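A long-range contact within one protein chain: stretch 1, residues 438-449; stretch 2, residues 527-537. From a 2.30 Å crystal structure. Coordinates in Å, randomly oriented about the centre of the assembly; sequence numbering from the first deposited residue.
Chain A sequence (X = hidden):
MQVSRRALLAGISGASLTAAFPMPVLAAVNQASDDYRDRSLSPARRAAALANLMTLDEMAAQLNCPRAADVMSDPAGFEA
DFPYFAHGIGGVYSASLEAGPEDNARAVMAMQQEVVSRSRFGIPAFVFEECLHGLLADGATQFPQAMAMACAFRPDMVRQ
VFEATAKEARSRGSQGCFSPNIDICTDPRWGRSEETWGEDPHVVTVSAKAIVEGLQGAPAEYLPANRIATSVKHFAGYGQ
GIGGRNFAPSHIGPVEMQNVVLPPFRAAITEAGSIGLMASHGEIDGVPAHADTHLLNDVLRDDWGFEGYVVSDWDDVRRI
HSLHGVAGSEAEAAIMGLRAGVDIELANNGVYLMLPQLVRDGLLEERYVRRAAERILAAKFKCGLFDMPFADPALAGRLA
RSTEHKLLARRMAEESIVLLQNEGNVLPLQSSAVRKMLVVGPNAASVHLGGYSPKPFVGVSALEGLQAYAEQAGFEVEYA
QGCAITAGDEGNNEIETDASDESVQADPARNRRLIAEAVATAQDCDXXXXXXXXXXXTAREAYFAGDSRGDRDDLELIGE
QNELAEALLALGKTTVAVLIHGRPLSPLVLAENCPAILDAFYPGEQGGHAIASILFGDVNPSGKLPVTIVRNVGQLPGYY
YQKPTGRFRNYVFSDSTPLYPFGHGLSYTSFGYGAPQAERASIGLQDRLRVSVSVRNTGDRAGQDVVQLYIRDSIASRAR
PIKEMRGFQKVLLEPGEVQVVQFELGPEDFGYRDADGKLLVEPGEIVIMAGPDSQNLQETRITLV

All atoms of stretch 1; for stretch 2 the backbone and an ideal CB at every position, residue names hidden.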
# COMPACT_ATOMS: atom_id res chain seq x y z
N LEU A 438 -8.62 -26.24 32.83
CA LEU A 438 -9.61 -26.05 31.77
C LEU A 438 -8.90 -25.71 30.47
O LEU A 438 -8.15 -24.73 30.40
CB LEU A 438 -10.58 -24.93 32.13
CG LEU A 438 -11.49 -24.47 30.98
CD1 LEU A 438 -12.50 -25.56 30.61
CD2 LEU A 438 -12.20 -23.17 31.31
N VAL A 439 -9.13 -26.52 29.44
CA VAL A 439 -8.65 -26.25 28.08
C VAL A 439 -9.85 -25.79 27.27
O VAL A 439 -10.80 -26.56 27.08
CB VAL A 439 -7.98 -27.49 27.46
CG1 VAL A 439 -7.49 -27.19 26.05
CG2 VAL A 439 -6.83 -27.96 28.33
N VAL A 440 -9.82 -24.54 26.80
CA VAL A 440 -11.00 -23.88 26.26
C VAL A 440 -10.63 -23.04 25.05
O VAL A 440 -9.55 -22.44 24.99
CB VAL A 440 -11.67 -23.01 27.35
CG1 VAL A 440 -10.61 -22.19 28.05
CG2 VAL A 440 -12.73 -22.10 26.75
N GLY A 441 -11.55 -22.97 24.08
CA GLY A 441 -11.40 -22.11 22.93
C GLY A 441 -11.70 -22.79 21.60
O GLY A 441 -11.72 -24.02 21.49
N PRO A 442 -11.94 -21.99 20.56
CA PRO A 442 -12.30 -22.58 19.26
C PRO A 442 -11.21 -23.47 18.67
O PRO A 442 -11.54 -24.34 17.86
CB PRO A 442 -12.57 -21.35 18.38
CG PRO A 442 -11.77 -20.24 19.03
CD PRO A 442 -11.84 -20.52 20.51
N ASN A 443 -9.95 -23.31 19.06
CA ASN A 443 -8.88 -24.12 18.50
C ASN A 443 -8.29 -25.11 19.51
O ASN A 443 -7.12 -25.48 19.39
CB ASN A 443 -7.79 -23.22 17.92
CG ASN A 443 -8.28 -22.44 16.73
OD1 ASN A 443 -9.30 -22.80 16.13
ND2 ASN A 443 -7.59 -21.35 16.40
N ALA A 444 -9.08 -25.55 20.49
CA ALA A 444 -8.55 -26.48 21.48
C ALA A 444 -8.72 -27.93 21.04
O ALA A 444 -7.74 -28.70 21.03
CB ALA A 444 -9.23 -26.27 22.84
N ALA A 445 -9.94 -28.32 20.68
CA ALA A 445 -10.29 -29.71 20.41
C ALA A 445 -10.05 -30.12 18.97
O ALA A 445 -9.95 -31.32 18.69
CB ALA A 445 -11.76 -29.96 20.77
N SER A 446 -9.98 -29.16 18.07
CA SER A 446 -9.73 -29.37 16.65
C SER A 446 -8.23 -29.34 16.34
O SER A 446 -7.45 -28.63 16.98
CB SER A 446 -10.48 -28.31 15.85
OG SER A 446 -10.51 -27.05 16.53
N VAL A 447 -7.84 -30.14 15.35
CA VAL A 447 -6.49 -30.07 14.79
C VAL A 447 -6.47 -28.97 13.73
O VAL A 447 -7.40 -28.84 12.94
CB VAL A 447 -6.07 -31.43 14.20
CG1 VAL A 447 -4.67 -31.35 13.62
CG2 VAL A 447 -6.14 -32.52 15.26
N HIS A 448 -5.41 -28.16 13.71
CA HIS A 448 -5.29 -27.13 12.68
C HIS A 448 -3.93 -27.22 12.03
O HIS A 448 -2.90 -27.04 12.69
CB HIS A 448 -5.57 -25.75 13.26
CG HIS A 448 -7.01 -25.57 13.60
ND1 HIS A 448 -7.96 -25.25 12.66
CD2 HIS A 448 -7.69 -25.78 14.76
CE1 HIS A 448 -9.15 -25.20 13.23
NE2 HIS A 448 -9.01 -25.52 14.51
N LEU A 449 -3.93 -27.54 10.74
CA LEU A 449 -2.71 -27.76 10.00
C LEU A 449 -2.44 -26.69 8.94
O LEU A 449 -1.30 -26.56 8.49
CB LEU A 449 -2.75 -29.14 9.33
CG LEU A 449 -2.92 -30.30 10.30
CD1 LEU A 449 -3.24 -31.57 9.52
CD2 LEU A 449 -1.68 -30.48 11.17
N UNK A 527 -6.12 -23.70 36.65
CA UNK A 527 -5.40 -23.24 35.46
C UNK A 527 -6.37 -23.22 34.28
O UNK A 527 -7.12 -24.18 34.06
CB UNK A 527 -4.20 -24.13 35.16
N UNK A 528 -6.35 -22.12 33.51
CA UNK A 528 -7.13 -21.97 32.29
C UNK A 528 -6.16 -21.78 31.13
O UNK A 528 -5.29 -20.90 31.18
CB UNK A 528 -8.11 -20.80 32.39
N UNK A 529 -6.29 -22.60 30.08
CA UNK A 529 -5.45 -22.50 28.89
C UNK A 529 -6.37 -22.19 27.72
O UNK A 529 -7.15 -23.05 27.30
CB UNK A 529 -4.65 -23.78 28.65
N UNK A 530 -6.27 -20.97 27.19
CA UNK A 530 -7.13 -20.51 26.11
C UNK A 530 -6.46 -20.74 24.76
O UNK A 530 -5.32 -20.29 24.54
CB UNK A 530 -7.47 -19.03 26.29
N UNK A 531 -7.15 -21.45 23.86
CA UNK A 531 -6.67 -21.78 22.52
C UNK A 531 -7.48 -20.96 21.52
O UNK A 531 -8.64 -21.28 21.23
CB UNK A 531 -6.79 -23.28 22.23
N UNK A 532 -6.86 -19.90 21.01
CA UNK A 532 -7.54 -18.89 20.20
C UNK A 532 -6.74 -18.62 18.92
O UNK A 532 -5.64 -19.15 18.72
CB UNK A 532 -7.73 -17.60 21.00
N UNK A 533 -7.31 -17.79 18.05
CA UNK A 533 -6.59 -17.32 16.88
C UNK A 533 -7.49 -17.18 15.67
O UNK A 533 -8.40 -16.34 15.64
CB UNK A 533 -5.43 -18.27 16.56
N UNK A 534 -7.22 -18.00 14.66
CA UNK A 534 -8.03 -18.05 13.46
C UNK A 534 -7.99 -19.47 12.95
O UNK A 534 -7.36 -20.33 13.55
CB UNK A 534 -7.54 -17.06 12.40
N UNK A 535 -8.67 -19.73 11.83
CA UNK A 535 -8.62 -21.07 11.27
C UNK A 535 -8.47 -20.97 9.76
O UNK A 535 -8.31 -19.88 9.19
CB UNK A 535 -9.87 -21.87 11.64
N UNK A 536 -8.55 -22.14 9.12
CA UNK A 536 -8.35 -22.30 7.69
C UNK A 536 -9.48 -21.70 6.87
O UNK A 536 -9.38 -21.68 5.65
CB UNK A 536 -8.20 -23.78 7.35
N UNK A 537 -10.54 -21.22 7.52
CA UNK A 537 -11.56 -20.43 6.84
C UNK A 537 -11.35 -18.92 6.97
O UNK A 537 -11.79 -18.18 6.09
CB UNK A 537 -12.94 -20.80 7.39

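Position 527 opens a strand running parallel to Leu438, Val439 and Val440, the axes 16° apart. Its carbonyl accepts from stretch 1: Leu438 N lies 2.8 Å from O of 527. CA-to-CB points sideways and the ideal CB stays 5.4 Å from Leu438 N, so the visible atoms discriminate little; a beta-branched residue would suit the extended backbone. It is Val527, chi1 t.

At 528, paired with Leu438 at a CA-CA distance of 4.8 Å, CA-to-CB points to the sheet face that carries Leu438 and Val440. The ideal CB is 5.2 Å from Val440 CG1, leaving room for a few more carbons, so valine, isoleucine or leucine would fit. The residue is Ile528; its CG2 lies 3.8 Å from Val440 CG1 and 4.2 Å from Leu438 CD2, bridging both.

Position 529 turns to the other face, with Val439. Its amide donates to Leu438 O (N to O 2.8 Å, 171°), and its carbonyl accepts from Val440 N (3.1 Å from O of 529). With the ideal CB 4.7 Å from Val439 CG2, a compact apolar branch is favoured, though other apolar groups could serve. Val529 is found, chi1 t.

Position 530 returns to the face of Leu438 and Val440. Its ideal CB is 4.2 Å from Val440 O, yet stretch 1 does not prescribe what lies beyond; many apolar side chains are compatible. Met530 has its side-chain end leading away from stretch 1, so its contact here is largely backbone: CA sits 3.3 Å from Val440 O in a CA-H...O contact.

At 531 CA-to-CB points toward stretch 1, where the chain bends. The ideal CB is 3.6 Å from Asn443 C and 3.7 Å from Ala444 N, so the close backbone favours something small: alanine, serine or cysteine. Cys531 puts SG 4.2 Å from Val439 CG1, and CB 3.9 Å from Ala444 CB. The main chain ties in at both ends: Cys531 N donates to Val440 O (2.8 Å), and Asn443 N donates to Cys531 O (3.2 Å).

At 532 CA-to-CB points away, the ideal CB being 5.1 Å from Pro442 CD; a longer apolar chain could return. Leu532 does, with CD2 3.9 Å from Pro442 CD.

Position 533 has phi/psi 143/-114, where a CB would jam against the preceding carbonyl: Gly533. At 534, CA-to-CB would point away, so stretch 1 sets little preference, but the carbonyl accepts from Asn443 ND2, 3.0 Å from Gly534 O.

The ideal CB of 535 points toward His448, 3.8 Å from CE1, and lies 4.6 Å from Asn443 OD1; a short polar group is plausible. It is Asn535, whose ND2 donates to a water (3.1 Å) that in turn donates to Asn443 OD1 (2.9 Å).

At 536 CA-to-CB points toward stretch 1 without near contact, but His448 ND1 offers a donor within reach of a long acidic or amide side chain. Glu536 accepts it at the ring edge, ND1 to OE2 2.7 Å.

Position 537 is out of reach and unconstrained: Ser537.

Stretch 2, residues 527-537: VIVMCLGGNES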
# COMPACT_ATOMS: atom_id res chain seq x y z
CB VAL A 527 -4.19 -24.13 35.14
CG1 VAL A 527 -3.55 -23.70 33.83
CG2 VAL A 527 -3.20 -24.10 36.27
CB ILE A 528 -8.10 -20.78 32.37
CG1 ILE A 528 -9.02 -20.89 33.58
CG2 ILE A 528 -8.90 -20.63 31.09
CD1 ILE A 528 -9.88 -19.68 33.75
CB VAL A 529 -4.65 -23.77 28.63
CG1 VAL A 529 -3.97 -23.68 27.28
CG2 VAL A 529 -3.61 -24.00 29.72
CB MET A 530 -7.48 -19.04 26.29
CG MET A 530 -7.79 -18.68 27.74
SD MET A 530 -8.47 -17.04 27.94
CE MET A 530 -7.01 -16.01 27.69
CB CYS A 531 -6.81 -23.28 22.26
SG CYS A 531 -5.87 -24.26 23.44
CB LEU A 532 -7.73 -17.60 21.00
CG LEU A 532 -8.12 -17.71 22.48
CD1 LEU A 532 -7.83 -16.41 23.20
CD2 LEU A 532 -9.59 -18.04 22.60
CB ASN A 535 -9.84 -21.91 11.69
CG ASN A 535 -11.16 -21.33 11.23
OD1 ASN A 535 -11.23 -20.63 10.21
ND2 ASN A 535 -12.22 -21.61 11.97
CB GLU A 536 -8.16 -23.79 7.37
CG GLU A 536 -6.84 -24.37 7.92
CD GLU A 536 -6.88 -24.78 9.40
OE1 GLU A 536 -5.86 -25.32 9.89
OE2 GLU A 536 -7.91 -24.55 10.09
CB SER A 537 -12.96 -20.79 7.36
OG SER A 537 -13.43 -21.98 6.78
O HOH W 1 -11.78 -23.11 14.63
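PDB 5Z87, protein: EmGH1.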